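Local coordinates for protein glutathione S-transferase omega-like 2 (Saccharomyces cerevisiae, PDB 5LKB) that acts as a glutathione-dependent thiol transferase and dehydroascorbate reductase, and reacts with glutathionyl-(hydro)quinones, at residues H28-K32 / T166-V170; T55-L61 / I178-N182; F116-N121 / K343-R348; I252-Y257 / F276-G280. All blocks are in the same frame, centred on the assembly; numbering follows the deposited sequence.

Contact 1 of 4, residues H28-K32 / T166-V170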
loop_
_atom_site.group_PDB
_atom_site.type_symbol
_atom_site.label_atom_id
_atom_site.label_comp_id
_atom_site.label_asym_id
_atom_site.label_seq_id
_atom_site.Cartn_x
_atom_site.Cartn_y
_atom_site.Cartn_z
ATOM N N HIS A 28 -14.849 -37.469 -27.560
ATOM C CA HIS A 28 -13.457 -37.189 -27.852
ATOM C C HIS A 28 -12.687 -38.487 -28.131
ATOM O O HIS A 28 -12.815 -39.479 -27.410
ATOM C CB HIS A 28 -12.854 -36.445 -26.651
ATOM C CG HIS A 28 -11.593 -35.688 -26.952
ATOM N ND1 HIS A 28 -10.364 -36.297 -27.061
ATOM C CD2 HIS A 28 -11.369 -34.356 -27.101
ATOM C CE1 HIS A 28 -9.434 -35.369 -27.261
ATOM N NE2 HIS A 28 -10.027 -34.200 -27.326
ATOM N N PRO A 29 -11.845 -38.504 -29.152
ATOM C CA PRO A 29 -11.084 -39.731 -29.449
ATOM C C PRO A 29 -10.119 -40.097 -28.380
ATOM O O PRO A 29 -9.745 -41.253 -28.268
ATOM C CB PRO A 29 -10.356 -39.401 -30.774
ATOM C CG PRO A 29 -10.270 -37.942 -30.772
ATOM C CD PRO A 29 -11.512 -37.411 -30.071
ATOM N N ILE A 30 -9.687 -39.153 -27.531
ATOM C CA ILE A 30 -8.562 -39.398 -26.648
ATOM C C ILE A 30 -8.939 -39.150 -25.185
ATOM O O ILE A 30 -8.652 -39.976 -24.319
ATOM C CB ILE A 30 -7.310 -38.563 -27.055
ATOM C CG1 ILE A 30 -6.801 -38.973 -28.451
ATOM C CG2 ILE A 30 -6.173 -38.751 -26.015
ATOM C CD1 ILE A 30 -6.415 -40.472 -28.568
ATOM N N TYR A 31 -9.633 -38.040 -24.900
ATOM C CA TYR A 31 -9.811 -37.590 -23.513
ATOM C C TYR A 31 -11.287 -37.730 -23.179
ATOM O O TYR A 31 -12.102 -36.820 -23.417
ATOM C CB TYR A 31 -9.410 -36.103 -23.321
ATOM C CG TYR A 31 -7.989 -35.771 -23.533
ATOM C CD1 TYR A 31 -6.999 -36.476 -22.904
ATOM C CD2 TYR A 31 -7.620 -34.701 -24.352
ATOM C CE1 TYR A 31 -5.653 -36.123 -23.027
ATOM C CE2 TYR A 31 -6.267 -34.347 -24.527
ATOM C CZ TYR A 31 -5.273 -35.065 -23.860
ATOM O OH TYR A 31 -3.949 -34.742 -23.980
ATOM N N LYS A 32 -11.689 -39.007 -22.716
ATOM C CA LYS A 32 -13.070 -39.189 -22.383
ATOM C C LYS A 32 -13.291 -39.044 -20.875
ATOM O O LYS A 32 -12.370 -39.216 -20.075
ATOM C CB LYS A 32 -13.519 -40.602 -22.824
ATOM C CG LYS A 32 -13.452 -40.791 -24.384
ATOM C CD LYS A 32 -14.220 -42.097 -24.913
ATOM C CE LYS A 32 -14.338 -42.081 -26.464
ATOM N NZ LYS A 32 -13.012 -42.205 -26.948
ATOM N N THR A 166 -2.830 -40.800 -20.555
ATOM C CA THR A 166 -1.880 -40.481 -21.600
ATOM C C THR A 166 -0.663 -39.718 -21.058
ATOM O O THR A 166 0.318 -39.514 -21.792
ATOM C CB THR A 166 -2.597 -39.696 -22.716
ATOM O OG1 THR A 166 -3.063 -38.442 -22.186
ATOM C CG2 THR A 166 -3.806 -40.447 -23.304
ATOM N N GLN A 167 -0.712 -39.274 -19.780
ATOM C CA GLN A 167 0.366 -38.493 -19.153
ATOM C C GLN A 167 0.643 -37.231 -19.948
ATOM O O GLN A 167 1.762 -36.987 -20.381
ATOM C CB GLN A 167 1.626 -39.317 -18.907
ATOM C CG GLN A 167 1.305 -40.531 -18.073
ATOM C CD GLN A 167 2.513 -41.157 -17.429
ATOM O OE1 GLN A 167 3.598 -40.564 -17.383
ATOM N NE2 GLN A 167 2.328 -42.362 -16.891
ATOM N N THR A 168 -0.424 -36.476 -20.200
ATOM C CA THR A 168 -0.317 -35.238 -20.947
ATOM C C THR A 168 -1.092 -34.171 -20.202
ATOM O O THR A 168 -2.003 -34.461 -19.423
ATOM C CB THR A 168 -0.896 -35.385 -22.387
ATOM O OG1 THR A 168 -2.245 -35.870 -22.334
ATOM C CG2 THR A 168 -0.010 -36.295 -23.263
ATOM N N ILE A 169 -0.797 -32.932 -20.561
ATOM C CA ILE A 169 -1.616 -31.816 -20.136
ATOM C C ILE A 169 -2.780 -31.678 -21.101
ATOM O O ILE A 169 -2.573 -31.424 -22.298
ATOM C CB ILE A 169 -0.768 -30.547 -20.111
ATOM C CG1 ILE A 169 0.391 -30.741 -19.156
ATOM C CG2 ILE A 169 -1.623 -29.335 -19.776
ATOM C CD1 ILE A 169 1.223 -29.498 -19.001
ATOM N N VAL A 170 -3.996 -31.839 -20.583
ATOM C CA VAL A 170 -5.203 -31.647 -21.385
ATOM C C VAL A 170 -5.360 -30.181 -21.712
ATOM O O VAL A 170 -5.518 -29.774 -22.868
ATOM C CB VAL A 170 -6.454 -32.205 -20.666
ATOM C CG1 VAL A 170 -7.754 -31.875 -21.454
ATOM C CG2 VAL A 170 -6.299 -33.733 -20.397
HETATM O O HOH W 1 -2.366 -32.412 -24.648
#
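The Y31 ring lies over the side chain of V170 and carries its hydroxyl across to T168. V170 CG2 sits 3.7 Å from the centroid of the Y31 ring and nearly on its normal, a CH-pi contact. Near the ring plane, Y31 OH and T168 OG1 share a 2.6 Å hydrogen bond. A water bridges the same phenol to the backbone, lying 2.9 Å from Y31 OH and donating to I169 O at 2.6 Å. T166 OG1, itself hydrogen-bonded to D163, approaches Y31 CE1 to 3.6 Å, while the exposed I30 reaches T166, CG2 to CG2, at 4.0 Å. Q167 and T168 both face D163 in a G1 beta bulge, at the point where the chain enters the strand. The loop 28-32 thus docks on an edge strand, 168-171, of the thioredoxin-fold sheet. Y31 and V170 also touch Y38 of strand 38-42 and D163 of strand 160-163, while T168 and I169 face helix 141-148 on S148 and Y145.

Contact 2 of 4, residues T55-L61 / I178-N182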
loop_
_atom_site.group_PDB
_atom_site.type_symbol
_atom_site.label_atom_id
_atom_site.label_comp_id
_atom_site.label_asym_id
_atom_site.label_seq_id
_atom_site.Cartn_x
_atom_site.Cartn_y
_atom_site.Cartn_z
ATOM N N THR A 55 -14.671 -23.688 -9.107
ATOM C CA THR A 55 -15.573 -24.366 -10.029
ATOM C C THR A 55 -15.616 -25.861 -9.741
ATOM O O THR A 55 -16.703 -26.457 -9.738
ATOM C CB THR A 55 -15.130 -24.076 -11.462
ATOM O OG1 THR A 55 -15.129 -22.657 -11.728
ATOM C CG2 THR A 55 -16.123 -24.669 -12.467
ATOM N N ARG A 56 -14.470 -26.469 -9.460
ATOM C CA ARG A 56 -14.421 -27.859 -9.033
ATOM C C ARG A 56 -15.328 -28.120 -7.836
ATOM O O ARG A 56 -16.039 -29.141 -7.765
ATOM C CB ARG A 56 -12.972 -28.312 -8.809
ATOM C CG ARG A 56 -12.802 -29.678 -8.138
ATOM C CD ARG A 56 -11.367 -30.013 -8.138
ATOM N NE ARG A 56 -10.984 -31.137 -7.280
ATOM C CZ ARG A 56 -10.530 -31.087 -6.033
ATOM N NH1 ARG A 56 -10.374 -29.923 -5.368
ATOM N NH2 ARG A 56 -10.141 -32.206 -5.440
ATOM N N ALA A 57 -15.298 -27.244 -6.844
ATOM C CA ALA A 57 -16.170 -27.433 -5.691
ATOM C C ALA A 57 -17.641 -27.257 -6.049
ATOM O O ALA A 57 -18.480 -28.091 -5.653
ATOM C CB ALA A 57 -15.787 -26.459 -4.581
ATOM N N LEU A 58 -17.990 -26.188 -6.751
ATOM C CA LEU A 58 -19.379 -25.834 -7.024
ATOM C C LEU A 58 -20.028 -26.920 -7.874
ATOM O O LEU A 58 -21.228 -27.198 -7.751
ATOM C CB LEU A 58 -19.465 -24.487 -7.755
ATOM C CG LEU A 58 -19.216 -23.224 -6.897
ATOM C CD1 LEU A 58 -19.189 -21.982 -7.785
ATOM C CD2 LEU A 58 -20.256 -23.010 -5.859
ATOM N N LYS A 59 -19.247 -27.529 -8.753
ATOM C CA LYS A 59 -19.804 -28.558 -9.626
ATOM C C LYS A 59 -19.699 -29.946 -9.016
ATOM O O LYS A 59 -20.055 -30.931 -9.701
ATOM C CB LYS A 59 -19.144 -28.487 -11.003
ATOM C CG LYS A 59 -19.607 -27.273 -11.873
ATOM C CD LYS A 59 -21.074 -27.323 -12.216
ATOM C CE LYS A 59 -21.281 -28.239 -13.402
ATOM N NZ LYS A 59 -22.644 -28.952 -13.344
ATOM N N GLY A 60 -19.241 -30.065 -7.760
ATOM C CA GLY A 60 -19.256 -31.353 -7.075
ATOM C C GLY A 60 -18.277 -32.381 -7.574
ATOM O O GLY A 60 -18.599 -33.582 -7.599
ATOM N N LEU A 61 -17.112 -31.961 -8.028
ATOM C CA LEU A 61 -16.126 -32.781 -8.690
ATOM C C LEU A 61 -14.897 -33.070 -7.842
ATOM O O LEU A 61 -13.893 -33.567 -8.360
ATOM C CB LEU A 61 -15.722 -32.151 -10.041
ATOM C CG LEU A 61 -16.837 -31.928 -11.021
ATOM C CD1 LEU A 61 -16.446 -30.993 -12.158
ATOM C CD2 LEU A 61 -17.253 -33.330 -11.572
ATOM N N ILE A 178 -12.435 -24.119 -16.619
ATOM C CA ILE A 178 -13.705 -23.938 -15.923
ATOM C C ILE A 178 -14.921 -24.239 -16.816
ATOM O O ILE A 178 -15.993 -24.582 -16.304
ATOM C CB ILE A 178 -13.740 -22.541 -15.240
ATOM C CG1 ILE A 178 -13.726 -21.415 -16.284
ATOM C CG2 ILE A 178 -12.658 -22.472 -14.191
ATOM C CD1 ILE A 178 -13.665 -19.993 -15.616
ATOM N N ARG A 179 -14.763 -24.114 -18.135
ATOM C CA ARG A 179 -15.820 -24.534 -19.046
ATOM C C ARG A 179 -15.886 -26.051 -19.080
ATOM O O ARG A 179 -16.982 -26.634 -19.051
ATOM C CB ARG A 179 -15.542 -23.948 -20.433
ATOM C CG ARG A 179 -15.826 -22.450 -20.582
ATOM C CD ARG A 179 -17.285 -22.075 -20.337
ATOM N NE ARG A 179 -17.489 -20.620 -20.183
ATOM C CZ ARG A 179 -17.701 -19.760 -21.157
ATOM N NH1 ARG A 179 -17.769 -20.194 -22.436
ATOM N NH2 ARG A 179 -17.878 -18.470 -20.888
ATOM N N ILE A 180 -14.730 -26.713 -19.085
ATOM C CA ILE A 180 -14.753 -28.187 -19.032
ATOM C C ILE A 180 -15.470 -28.664 -17.777
ATOM O O ILE A 180 -16.357 -29.540 -17.828
ATOM C CB ILE A 180 -13.332 -28.747 -19.148
ATOM C CG1 ILE A 180 -12.689 -28.388 -20.483
ATOM C CG2 ILE A 180 -13.300 -30.295 -18.962
ATOM C CD1 ILE A 180 -11.181 -28.755 -20.584
ATOM N N LEU A 181 -15.098 -28.108 -16.611
ATOM C CA LEU A 181 -15.705 -28.551 -15.365
ATOM C C LEU A 181 -17.170 -28.286 -15.364
ATOM O O LEU A 181 -17.912 -29.055 -14.787
ATOM C CB LEU A 181 -15.036 -27.788 -14.205
ATOM C CG LEU A 181 -13.552 -28.104 -14.018
ATOM C CD1 LEU A 181 -12.957 -27.204 -12.973
ATOM C CD2 LEU A 181 -13.214 -29.553 -13.651
ATOM N N ASN A 182 -17.623 -27.171 -15.942
ATOM C CA ASN A 182 -19.027 -26.839 -15.917
ATOM C C ASN A 182 -19.852 -27.651 -16.938
ATOM O O ASN A 182 -21.070 -27.717 -16.777
ATOM C CB ASN A 182 -19.260 -25.343 -16.138
ATOM C CG ASN A 182 -20.712 -24.968 -16.025
ATOM O OD1 ASN A 182 -21.297 -25.026 -14.918
ATOM N ND2 ASN A 182 -21.310 -24.540 -17.137
#
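Two helices of the thioredoxin-fold domain meet here: the C-terminal end of helix 47-58, which follows the nucleophile C46, packs against helix 174-182, which starts at the glutathione-binding S174. I178 comes first, its CG2 3.5 Å from T55 OG1, a hydroxyl that bonds to R51 O one turn back in its own helix. R179 turns away from this interface to salt bridges with E285 and D209. One turn after I178, L181 fills the gap between the helices: its CB lies 3.7 Å from T55 CG2, its CD1 3.9 Å from R56 N, and its CD2 3.8 Å from L61 CD1. L61 can reach it because a Schellman motif with G60 at C-prime (L61 N to R56 O, G60 N to A57 O) reverses the chain at the helix end. N182 closes the contact beside the aliphatic part of K59, whose NZ goes on to the carbonyls of T197 and H194; K59 CE lies 3.4 Å from N182 O.

Contact 3 of 4, residues F116-N121 / K343-R348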
loop_
_atom_site.group_PDB
_atom_site.type_symbol
_atom_site.label_atom_id
_atom_site.label_comp_id
_atom_site.label_asym_id
_atom_site.label_seq_id
_atom_site.Cartn_x
_atom_site.Cartn_y
_atom_site.Cartn_z
ATOM N N PHE A 116 4.464 -13.528 9.527
ATOM C CA PHE A 116 5.160 -14.188 8.427
ATOM C C PHE A 116 6.671 -14.307 8.624
ATOM O O PHE A 116 7.325 -15.068 7.904
ATOM C CB PHE A 116 4.900 -13.458 7.092
ATOM C CG PHE A 116 3.455 -13.335 6.742
ATOM C CD1 PHE A 116 2.726 -14.438 6.311
ATOM C CD2 PHE A 116 2.806 -12.111 6.859
ATOM C CE1 PHE A 116 1.347 -14.306 6.021
ATOM C CE2 PHE A 116 1.492 -11.964 6.550
ATOM C CZ PHE A 116 0.744 -13.066 6.133
ATOM N N ALA A 117 7.250 -13.584 9.580
ATOM C CA ALA A 117 8.699 -13.479 9.614
ATOM C C ALA A 117 9.414 -14.810 9.811
ATOM O O ALA A 117 10.528 -14.975 9.288
ATOM C CB ALA A 117 9.116 -12.492 10.716
ATOM N N GLU A 118 8.806 -15.746 10.531
ATOM C CA GLU A 118 9.408 -17.044 10.827
ATOM C C GLU A 118 9.320 -18.005 9.654
ATOM O O GLU A 118 9.931 -19.077 9.691
ATOM C CB GLU A 118 8.687 -17.689 12.024
ATOM C CG GLU A 118 8.596 -16.774 13.254
ATOM C CD GLU A 118 9.970 -16.254 13.675
ATOM O OE1 GLU A 118 10.912 -17.075 13.693
ATOM O OE2 GLU A 118 10.117 -15.028 13.951
ATOM N N ILE A 119 8.543 -17.674 8.636
ATOM C CA ILE A 119 8.365 -18.560 7.486
ATOM C C ILE A 119 9.379 -18.138 6.435
ATOM O O ILE A 119 9.270 -17.048 5.865
ATOM C CB ILE A 119 6.943 -18.445 6.933
ATOM C CG1 ILE A 119 5.927 -18.787 8.018
ATOM C CG2 ILE A 119 6.825 -19.362 5.717
ATOM C CD1 ILE A 119 4.546 -18.487 7.688
ATOM N N LYS A 120 10.356 -18.993 6.156
ATOM C CA LYS A 120 11.352 -18.674 5.143
ATOM C C LYS A 120 10.859 -19.196 3.777
ATOM O O LYS A 120 9.941 -20.019 3.701
ATOM C CB LYS A 120 12.698 -19.319 5.476
ATOM C CG LYS A 120 13.318 -19.034 6.826
ATOM C CD LYS A 120 13.561 -17.603 7.000
ATOM C CE LYS A 120 14.173 -17.330 8.405
ATOM N NZ LYS A 120 13.947 -15.911 8.903
ATOM N N ASN A 121 11.493 -18.710 2.713
ATOM C CA ASN A 121 11.128 -19.079 1.330
ATOM C C ASN A 121 11.408 -20.529 1.048
ATOM O O ASN A 121 10.798 -21.087 0.125
ATOM C CB ASN A 121 11.847 -18.221 0.305
ATOM C CG ASN A 121 11.417 -16.785 0.372
ATOM O OD1 ASN A 121 10.386 -16.496 0.982
ATOM N ND2 ASN A 121 12.199 -15.882 -0.194
ATOM N N LYS A 343 -0.564 -13.946 0.119
ATOM C CA LYS A 343 0.368 -12.887 0.482
ATOM C C LYS A 343 1.812 -13.297 0.343
ATOM O O LYS A 343 2.662 -12.487 -0.126
ATOM C CB LYS A 343 0.086 -12.394 1.918
ATOM C CG LYS A 343 -1.247 -11.629 2.013
ATOM C CD LYS A 343 -1.661 -11.335 3.455
ATOM C CE LYS A 343 -0.744 -10.379 4.172
ATOM N NZ LYS A 343 -1.064 -9.036 3.779
ATOM N N LEU A 344 2.131 -14.512 0.785
ATOM C CA LEU A 344 3.507 -14.985 0.685
ATOM C C LEU A 344 3.950 -15.126 -0.763
ATOM O O LEU A 344 5.040 -14.699 -1.133
ATOM C CB LEU A 344 3.674 -16.313 1.437
ATOM C CG LEU A 344 3.605 -16.257 2.965
ATOM C CD1 LEU A 344 3.456 -17.677 3.481
ATOM C CD2 LEU A 344 4.904 -15.588 3.472
ATOM N N HIS A 345 3.106 -15.708 -1.620
ATOM C CA HIS A 345 3.543 -15.896 -3.010
ATOM C C HIS A 345 4.036 -14.595 -3.618
ATOM O O HIS A 345 5.152 -14.508 -4.162
ATOM C CB HIS A 345 2.415 -16.449 -3.884
ATOM C CG HIS A 345 2.732 -16.324 -5.328
ATOM N ND1 HIS A 345 3.770 -17.030 -5.886
ATOM C CD2 HIS A 345 2.250 -15.503 -6.299
ATOM C CE1 HIS A 345 3.934 -16.634 -7.139
ATOM N NE2 HIS A 345 3.022 -15.716 -7.419
ATOM N N TYR A 346 3.169 -13.577 -3.616
ATOM C CA TYR A 346 3.485 -12.388 -4.365
ATOM C C TYR A 346 4.673 -11.670 -3.752
ATOM O O TYR A 346 5.599 -11.279 -4.455
ATOM C CB TYR A 346 2.270 -11.474 -4.402
ATOM C CG TYR A 346 1.150 -11.899 -5.393
ATOM C CD1 TYR A 346 0.131 -12.762 -5.004
ATOM C CD2 TYR A 346 1.093 -11.363 -6.668
ATOM C CE1 TYR A 346 -0.867 -13.080 -5.859
ATOM C CE2 TYR A 346 0.102 -11.704 -7.562
ATOM C CZ TYR A 346 -0.870 -12.573 -7.157
ATOM O OH TYR A 346 -1.939 -12.914 -7.947
ATOM N N THR A 347 4.645 -11.478 -2.430
ATOM C CA THR A 347 5.663 -10.651 -1.800
ATOM C C THR A 347 7.026 -11.337 -1.726
ATOM O O THR A 347 8.061 -10.659 -1.701
ATOM C CB THR A 347 5.232 -10.224 -0.411
ATOM O OG1 THR A 347 5.078 -11.368 0.417
ATOM C CG2 THR A 347 3.967 -9.359 -0.463
ATOM N N ARG A 348 7.054 -12.662 -1.648
ATOM C CA ARG A 348 8.309 -13.399 -1.560
ATOM C C ARG A 348 8.859 -13.816 -2.906
ATOM O O ARG A 348 10.054 -14.101 -2.984
ATOM C CB ARG A 348 8.139 -14.662 -0.720
ATOM C CG ARG A 348 7.595 -14.460 0.691
ATOM C CD ARG A 348 8.578 -13.631 1.508
ATOM N NE ARG A 348 8.174 -13.593 2.913
ATOM C CZ ARG A 348 8.370 -14.562 3.794
ATOM N NH1 ARG A 348 9.042 -15.679 3.439
ATOM N NH2 ARG A 348 7.860 -14.464 5.007
HETATM O O HOH W 2 11.997 -13.046 -1.160
#
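Residues F116 to I119 form a type I beta turn, closed by I119 N to F116 O at 3.0 Å, and the chain from F116 to N121 runs beside helix 339-349, with CA atoms 8.0 Å apart at F116 and L344 and 7.0 Å at N121 and R348. The contact ties a loop lying between helices 95-98 and 141-148 to this late helix of the all-helical C-terminal GST domain. The buried guanidinium of R348 gathers two backbone carbonyls of the turn and the side-chain oxygen of N121. R348 NH1 donates to I119 O at 2.8 Å and to N121 OD1 at 2.9 Å; R348 NH2 donates to I119 O at 3.1 Å and weakly to F116 O at 3.0 Å, and R348 NE is held by T359. F116 CD1 packs 3.8 Å from L344 CD2, and F116 CE2 lies 3.6 Å from K343 CE; the ammonium of K343 binds P360 O. The turn also meets the dimer partner, F116 N bonding to E236 of the second subunit, while H345 of the helix stacks on the glutathione-binding W79. A water joins the ends of the two segments, accepting from N121 ND2 at 3.0 Å and donating to R348 O at 2.9 Å.

Contact 4 of 4, residues I252-Y257 / F276-G280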
loop_
_atom_site.group_PDB
_atom_site.type_symbol
_atom_site.label_atom_id
_atom_site.label_comp_id
_atom_site.label_asym_id
_atom_site.label_seq_id
_atom_site.Cartn_x
_atom_site.Cartn_y
_atom_site.Cartn_z
ATOM N N ILE A 252 -22.458 -1.311 -12.081
ATOM C CA ILE A 252 -23.321 -2.446 -12.377
ATOM C C ILE A 252 -23.937 -2.976 -11.102
ATOM O O ILE A 252 -25.150 -3.218 -11.014
ATOM C CB ILE A 252 -22.527 -3.541 -13.095
ATOM C CG1 ILE A 252 -22.273 -3.158 -14.556
ATOM C CG2 ILE A 252 -23.269 -4.918 -13.049
ATOM C CD1 ILE A 252 -21.297 -4.070 -15.256
ATOM N N LEU A 253 -23.092 -3.206 -10.083
ATOM C CA LEU A 253 -23.579 -3.743 -8.827
ATOM C C LEU A 253 -24.452 -2.761 -8.052
ATOM O O LEU A 253 -25.407 -3.177 -7.395
ATOM C CB LEU A 253 -22.398 -4.218 -7.974
ATOM C CG LEU A 253 -21.642 -5.387 -8.524
ATOM C CD1 LEU A 253 -20.454 -5.739 -7.691
ATOM C CD2 LEU A 253 -22.565 -6.629 -8.632
ATOM N N SER A 254 -24.136 -1.450 -8.092
ATOM C CA SER A 254 -24.977 -0.455 -7.441
ATOM C C SER A 254 -26.374 -0.420 -8.066
ATOM O O SER A 254 -27.381 -0.418 -7.356
ATOM C CB SER A 254 -24.301 0.911 -7.545
ATOM O OG SER A 254 -25.086 1.994 -6.994
ATOM N N ASP A 255 -26.440 -0.408 -9.390
ATOM C CA ASP A 255 -27.733 -0.448 -10.071
ATOM C C ASP A 255 -28.496 -1.718 -9.698
ATOM O O ASP A 255 -29.700 -1.668 -9.403
ATOM C CB ASP A 255 -27.512 -0.350 -11.577
ATOM C CG ASP A 255 -27.149 1.051 -12.038
ATOM O OD1 ASP A 255 -27.305 2.009 -11.226
ATOM O OD2 ASP A 255 -26.717 1.188 -13.211
ATOM N N LYS A 256 -27.813 -2.860 -9.667
ATOM C CA LYS A 256 -28.474 -4.113 -9.297
ATOM C C LYS A 256 -28.978 -4.091 -7.858
ATOM O O LYS A 256 -30.098 -4.539 -7.563
ATOM C CB LYS A 256 -27.552 -5.295 -9.561
ATOM C CG LYS A 256 -27.754 -5.930 -10.920
ATOM C CD LYS A 256 -26.436 -6.334 -11.485
ATOM C CE LYS A 256 -26.546 -7.223 -12.690
ATOM N NZ LYS A 256 -26.904 -8.595 -12.240
ATOM N N TYR A 257 -28.177 -3.580 -6.932
ATOM C CA TYR A 257 -28.637 -3.436 -5.561
ATOM C C TYR A 257 -29.875 -2.540 -5.467
ATOM O O TYR A 257 -30.805 -2.818 -4.685
ATOM C CB TYR A 257 -27.514 -2.861 -4.675
ATOM C CG TYR A 257 -27.895 -2.858 -3.222
ATOM C CD1 TYR A 257 -27.709 -3.977 -2.420
ATOM C CD2 TYR A 257 -28.472 -1.728 -2.649
ATOM C CE1 TYR A 257 -28.084 -3.972 -1.086
ATOM C CE2 TYR A 257 -28.840 -1.725 -1.335
ATOM C CZ TYR A 257 -28.657 -2.863 -0.564
ATOM O OH TYR A 257 -29.014 -2.863 0.764
ATOM N N PHE A 276 -27.696 -11.129 -5.710
ATOM C CA PHE A 276 -26.766 -9.990 -5.892
ATOM C C PHE A 276 -25.487 -10.477 -6.579
ATOM O O PHE A 276 -24.520 -10.842 -5.920
ATOM C CB PHE A 276 -26.498 -9.324 -4.551
ATOM C CG PHE A 276 -25.661 -8.085 -4.644
ATOM C CD1 PHE A 276 -25.969 -7.052 -5.531
ATOM C CD2 PHE A 276 -24.573 -7.930 -3.801
ATOM C CE1 PHE A 276 -25.159 -5.896 -5.610
ATOM C CE2 PHE A 276 -23.799 -6.779 -3.851
ATOM C CZ PHE A 276 -24.089 -5.753 -4.737
ATOM N N PHE A 277 -25.488 -10.507 -7.923
ATOM C CA PHE A 277 -24.413 -11.056 -8.744
ATOM C C PHE A 277 -24.140 -10.150 -9.939
ATOM O O PHE A 277 -24.919 -9.261 -10.272
ATOM C CB PHE A 277 -24.742 -12.493 -9.241
ATOM C CG PHE A 277 -25.063 -13.442 -8.130
ATOM C CD1 PHE A 277 -24.038 -14.011 -7.396
ATOM C CD2 PHE A 277 -26.377 -13.750 -7.795
ATOM C CE1 PHE A 277 -24.300 -14.875 -6.374
ATOM C CE2 PHE A 277 -26.631 -14.616 -6.770
ATOM C CZ PHE A 277 -25.577 -15.181 -6.043
ATOM N N THR A 278 -22.973 -10.346 -10.545
ATOM C CA THR A 278 -22.519 -9.445 -11.608
ATOM C C THR A 278 -23.384 -9.550 -12.860
ATOM O O THR A 278 -23.673 -8.532 -13.503
ATOM C CB THR A 278 -21.052 -9.673 -11.989
ATOM O OG1 THR A 278 -20.791 -11.061 -12.264
ATOM C CG2 THR A 278 -20.113 -9.160 -10.848
ATOM N N VAL A 279 -23.780 -10.773 -13.233
ATOM C CA VAL A 279 -24.524 -11.022 -14.468
ATOM C C VAL A 279 -25.805 -11.765 -14.097
ATOM O O VAL A 279 -25.765 -12.821 -13.444
ATOM C CB VAL A 279 -23.687 -11.804 -15.487
ATOM C CG1 VAL A 279 -24.504 -12.134 -16.732
ATOM C CG2 VAL A 279 -22.521 -11.004 -15.858
ATOM N N GLY A 280 -26.937 -11.188 -14.477
ATOM C CA GLY A 280 -28.219 -11.727 -14.124
ATOM C C GLY A 280 -28.463 -11.741 -12.632
ATOM O O GLY A 280 -27.939 -10.918 -11.869
#
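F276, K256 and L253 account for most of the area buried between helix 232-264 and the segment 276-280. The F276 ring lies alongside the helix, with CE1 3.3 Å from L253 O near the ring plane, CZ 4.0 Å from L253 CB, and CE1 also 4.0 Å from Y257 CB. L253 O is already the acceptor of Y257 N at 2.8 Å, so the ring edge rests on a helix carbonyl engaged in its own hydrogen bond. Beyond the ring, F276 touches L321 and W322 of helix 317-329. L253 sends its own side chain into the loop, where CD2 comes within 3.9 Å of F277 O and 4.2 Å of T278 CG2. These residues belong to the all-helical C-terminal domain of the GST fold, and the loop leads into helix 285-304, to which it is fastened by a hydrogen bond from T278 OG1 to D287. K256 stretches along the loop backbone, passing T278 O with its CE at 3.3 Å, and K256 NZ donates to F277 O at 2.9 Å. The loop curls round this ammonium, bringing G280 O to 2.6 Å from K256 NZ, although at an angle too poor for a hydrogen bond. G280 has a positive phi of 63°, a conformation that favours glycine. I252 adds a smaller contact, its CG2 3.7 Å from T278 O.

Contacts 1 and 2 both belong to the thioredoxin-fold half of the subunit and are linked by the chain itself, since strand 168-171 runs on to helix 174-182. Contact 2 is the buried one, joining helix to helix chiefly through aliphatic packing, with no hydrogen bond between its segments. The other three are partly buried and join a loop to a regular element with the help of polar groups: a tyrosine hydroxyl and water in contact 1, an arginine on backbone carbonyls and an asparagine oxygen in contact 3, a lysine on a backbone carbonyl in contact 4. Contact 3 spans both halves and touches the second subunit; contact 4, nested within its loop, stays inside the helical domain.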